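PDB 1A78: galectin-1 from Bufo arenarum, which binds beta-galactosides as a homodimeric lectin, probably recognises other complex carbohydrates, and may regulate cell differentiation and apoptosis. Local coordinates for residues Leu44-Arg49 / Asp105-Pro110. Residues are numbered along the deposited sequence; the frame is centred on the assembly and turned at random.
Sequences LHFNAR and DQFSFP. With YIO (1-thio-beta-D-galactopyranose), chain C; GAL (beta-D-galactopyranose), chain B.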
loop_
_atom_site.group_PDB
_atom_site.type_symbol
_atom_site.label_atom_id
_atom_site.label_comp_id
_atom_site.label_asym_id
_atom_site.label_seq_id
_atom_site.Cartn_x
_atom_site.Cartn_y
_atom_site.Cartn_z
ATOM N N LEU A 44 15.713 -1.316 7.145
ATOM C CA LEU A 44 16.355 -0.634 6.046
ATOM C C LEU A 44 15.764 0.735 5.769
ATOM O O LEU A 44 14.560 0.848 5.579
ATOM C CB LEU A 44 16.233 -1.439 4.727
ATOM C CG LEU A 44 16.704 -0.713 3.423
ATOM C CD1 LEU A 44 18.205 -0.344 3.496
ATOM C CD2 LEU A 44 16.486 -1.562 2.194
ATOM N N HIS A 45 16.612 1.766 5.794
ATOM C CA HIS A 45 16.250 3.137 5.416
ATOM C C HIS A 45 17.100 3.361 4.148
ATOM O O HIS A 45 18.340 3.412 4.213
ATOM C CB HIS A 45 16.621 4.174 6.486
ATOM C CG HIS A 45 16.589 5.601 5.997
ATOM N ND1 HIS A 45 15.432 6.352 5.932
ATOM C CD2 HIS A 45 17.583 6.422 5.571
ATOM C CE1 HIS A 45 15.707 7.567 5.487
ATOM N NE2 HIS A 45 17.005 7.637 5.260
ATOM N N PHE A 46 16.414 3.403 3.008
ATOM C CA PHE A 46 17.005 3.579 1.689
ATOM C C PHE A 46 16.821 5.041 1.285
ATOM O O PHE A 46 15.742 5.438 0.869
ATOM C CB PHE A 46 16.272 2.641 0.731
ATOM C CG PHE A 46 16.668 2.791 -0.689
ATOM C CD1 PHE A 46 16.034 3.719 -1.501
ATOM C CD2 PHE A 46 17.686 2.016 -1.213
ATOM C CE1 PHE A 46 16.417 3.881 -2.809
ATOM C CE2 PHE A 46 18.080 2.164 -2.533
ATOM C CZ PHE A 46 17.450 3.098 -3.333
ATOM N N ASN A 47 17.879 5.838 1.353
ATOM C CA ASN A 47 17.766 7.257 1.046
ATOM C C ASN A 47 18.581 7.700 -0.189
ATOM O O ASN A 47 19.814 7.687 -0.159
ATOM C CB ASN A 47 18.199 8.015 2.308
ATOM C CG ASN A 47 17.978 9.514 2.230
ATOM O OD1 ASN A 47 18.468 10.234 3.093
ATOM N ND2 ASN A 47 17.213 9.995 1.245
ATOM N N ALA A 48 17.894 8.056 -1.275
ATOM C CA ALA A 48 18.563 8.509 -2.495
ATOM C C ALA A 48 18.692 10.025 -2.400
ATOM O O ALA A 48 17.700 10.753 -2.517
ATOM C CB ALA A 48 17.766 8.119 -3.737
ATOM N N ARG A 49 19.922 10.495 -2.208
ATOM C CA ARG A 49 20.219 11.914 -2.059
ATOM C C ARG A 49 20.688 12.643 -3.306
ATOM O O ARG A 49 21.815 12.487 -3.735
ATOM C CB ARG A 49 21.253 12.095 -0.941
ATOM C CG ARG A 49 20.776 11.550 0.402
ATOM C CD ARG A 49 21.777 11.758 1.527
ATOM N NE ARG A 49 21.229 11.335 2.814
ATOM C CZ ARG A 49 21.876 11.383 3.979
ATOM N NH1 ARG A 49 23.122 11.847 4.052
ATOM N NH2 ARG A 49 21.288 10.929 5.073
ATOM N N ASP A 105 20.677 -2.716 -12.109
ATOM C CA ASP A 105 21.584 -2.562 -10.975
ATOM C C ASP A 105 21.041 -3.206 -9.722
ATOM O O ASP A 105 19.834 -3.207 -9.490
ATOM C CB ASP A 105 21.824 -1.093 -10.677
ATOM C CG ASP A 105 22.754 -0.456 -11.659
ATOM O OD1 ASP A 105 23.914 -0.932 -11.752
ATOM O OD2 ASP A 105 22.315 0.511 -12.331
ATOM N N GLN A 106 21.949 -3.621 -8.849
ATOM C CA GLN A 106 21.561 -4.286 -7.624
ATOM C C GLN A 106 22.676 -4.273 -6.566
ATOM O O GLN A 106 23.858 -4.208 -6.896
ATOM C CB GLN A 106 21.189 -5.726 -7.998
ATOM C CG GLN A 106 20.971 -6.696 -6.865
ATOM C CD GLN A 106 20.851 -8.126 -7.362
ATOM O OE1 GLN A 106 19.927 -8.461 -8.113
ATOM N NE2 GLN A 106 21.791 -8.978 -6.950
ATOM N N PHE A 107 22.293 -4.259 -5.292
ATOM C CA PHE A 107 23.253 -4.331 -4.192
ATOM C C PHE A 107 22.514 -4.828 -2.964
ATOM O O PHE A 107 21.298 -4.915 -2.975
ATOM C CB PHE A 107 23.954 -2.989 -3.952
ATOM C CG PHE A 107 23.074 -1.912 -3.403
ATOM C CD1 PHE A 107 22.904 -1.766 -2.023
ATOM C CD2 PHE A 107 22.467 -0.998 -4.256
ATOM C CE1 PHE A 107 22.148 -0.725 -1.515
ATOM C CE2 PHE A 107 21.703 0.051 -3.752
ATOM C CZ PHE A 107 21.544 0.190 -2.387
ATOM N N SER A 108 23.219 -5.225 -1.926
ATOM C CA SER A 108 22.509 -5.695 -0.760
ATOM C C SER A 108 22.882 -4.880 0.473
ATOM O O SER A 108 23.822 -4.075 0.416
ATOM C CB SER A 108 22.771 -7.186 -0.544
ATOM O OG SER A 108 24.065 -7.418 -0.033
ATOM N N PHE A 109 22.076 -5.025 1.538
ATOM C CA PHE A 109 22.269 -4.374 2.835
ATOM C C PHE A 109 22.092 -5.488 3.849
ATOM O O PHE A 109 21.269 -6.366 3.644
ATOM C CB PHE A 109 21.231 -3.288 3.064
ATOM C CG PHE A 109 21.454 -2.490 4.339
ATOM C CD1 PHE A 109 22.468 -1.529 4.408
ATOM C CD2 PHE A 109 20.646 -2.699 5.468
ATOM C CE1 PHE A 109 22.675 -0.796 5.573
ATOM C CE2 PHE A 109 20.841 -1.967 6.640
ATOM C CZ PHE A 109 21.852 -1.018 6.697
ATOM N N PRO A 110 22.895 -5.515 4.926
ATOM C CA PRO A 110 22.740 -6.586 5.911
ATOM C C PRO A 110 21.514 -6.429 6.833
ATOM O O PRO A 110 21.097 -5.305 7.168
ATOM C CB PRO A 110 24.040 -6.491 6.705
ATOM C CG PRO A 110 24.268 -5.036 6.741
ATOM C CD PRO A 110 24.002 -4.623 5.314
HETATM C C1 YIO C . 20.700 11.354 8.621
HETATM C C2 YIO C . 19.382 11.736 7.996
HETATM C C3 YIO C . 18.369 10.627 8.199
HETATM C C4 YIO C . 18.902 9.382 7.546
HETATM C C5 YIO C . 20.267 9.042 8.144
HETATM C C6 YIO C . 20.925 7.875 7.456
HETATM O O2 YIO C . 18.908 12.924 8.587
HETATM O O3 YIO C . 17.148 10.989 7.583
HETATM O O4 YIO C . 19.003 9.597 6.148
HETATM O O5 YIO C . 21.185 10.147 8.038
HETATM O O6 YIO C . 21.953 7.351 8.282
HETATM S S1 YIO C . 21.864 12.619 8.045
HETATM C C1 GAL B . 23.372 11.977 8.849
HETATM C C2 GAL B . 24.533 11.968 7.839
HETATM C C3 GAL B . 25.783 11.334 8.462
HETATM C C4 GAL B . 26.130 12.045 9.778
HETATM C C5 GAL B . 24.928 11.987 10.697
HETATM C C6 GAL B . 25.228 12.722 11.981
HETATM O O2 GAL B . 24.179 11.249 6.671
HETATM O O3 GAL B . 26.867 11.437 7.552
HETATM O O4 GAL B . 26.443 13.412 9.533
HETATM O O5 GAL B . 23.794 12.645 10.059
HETATM O O6 GAL B . 24.045 12.973 12.705
#
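With CG trans to the backbone N in both Leu44 (chi1 171°) and Phe109 (chi1 -175°), the two side chains extend into the space between two beta-sheets, and the second torsion of Leu44 turns its CD1 branch to the aromatic ring. Leu44 CD1 sits over one face of the Phe109 ring in a CH-pi contact, 4.2 Å from its centroid and displaced toward the rim, where Phe109 CD2 is the nearest atom at 3.9 Å. Pro110 CD, from the next residue in the chain, lies over the opposite face, also offset toward the rim. The second meeting is aromatic: Phe107 CZ reaches the edge of the Phe46 ring, close to its plane, with Phe46 CE2 4.0 Å away. No hydrogen bond joins the segments; Cys61 of strand 58-65 touches Leu44, Phe107 and Phe109 alike, while Phe46 continues the apolar layer to Ile99 and Phe101.

Alternation along strand 41-49 sends His45, Asn47 and Arg49 to the sugar. Arg49 NE donates to Asn47 OD1 over 3.0 Å, nearly straight at the N-H (172°), with OD1 in the guanidinium plane but the donor well above the Asn47 carbonyl plane; this helps fix the guanidinium. Arg49 NH2 then donates to YIO O4 over 2.9 Å, and Arg49 NH1 reaches GAL O2 over the same distance, while His45 NE2 adds a weak bond to YIO O4. One strand thus serves both hydrophobic core and galactoside site, as expected of the galectin beta-sandwich, a jelly-roll carbohydrate-recognition domain.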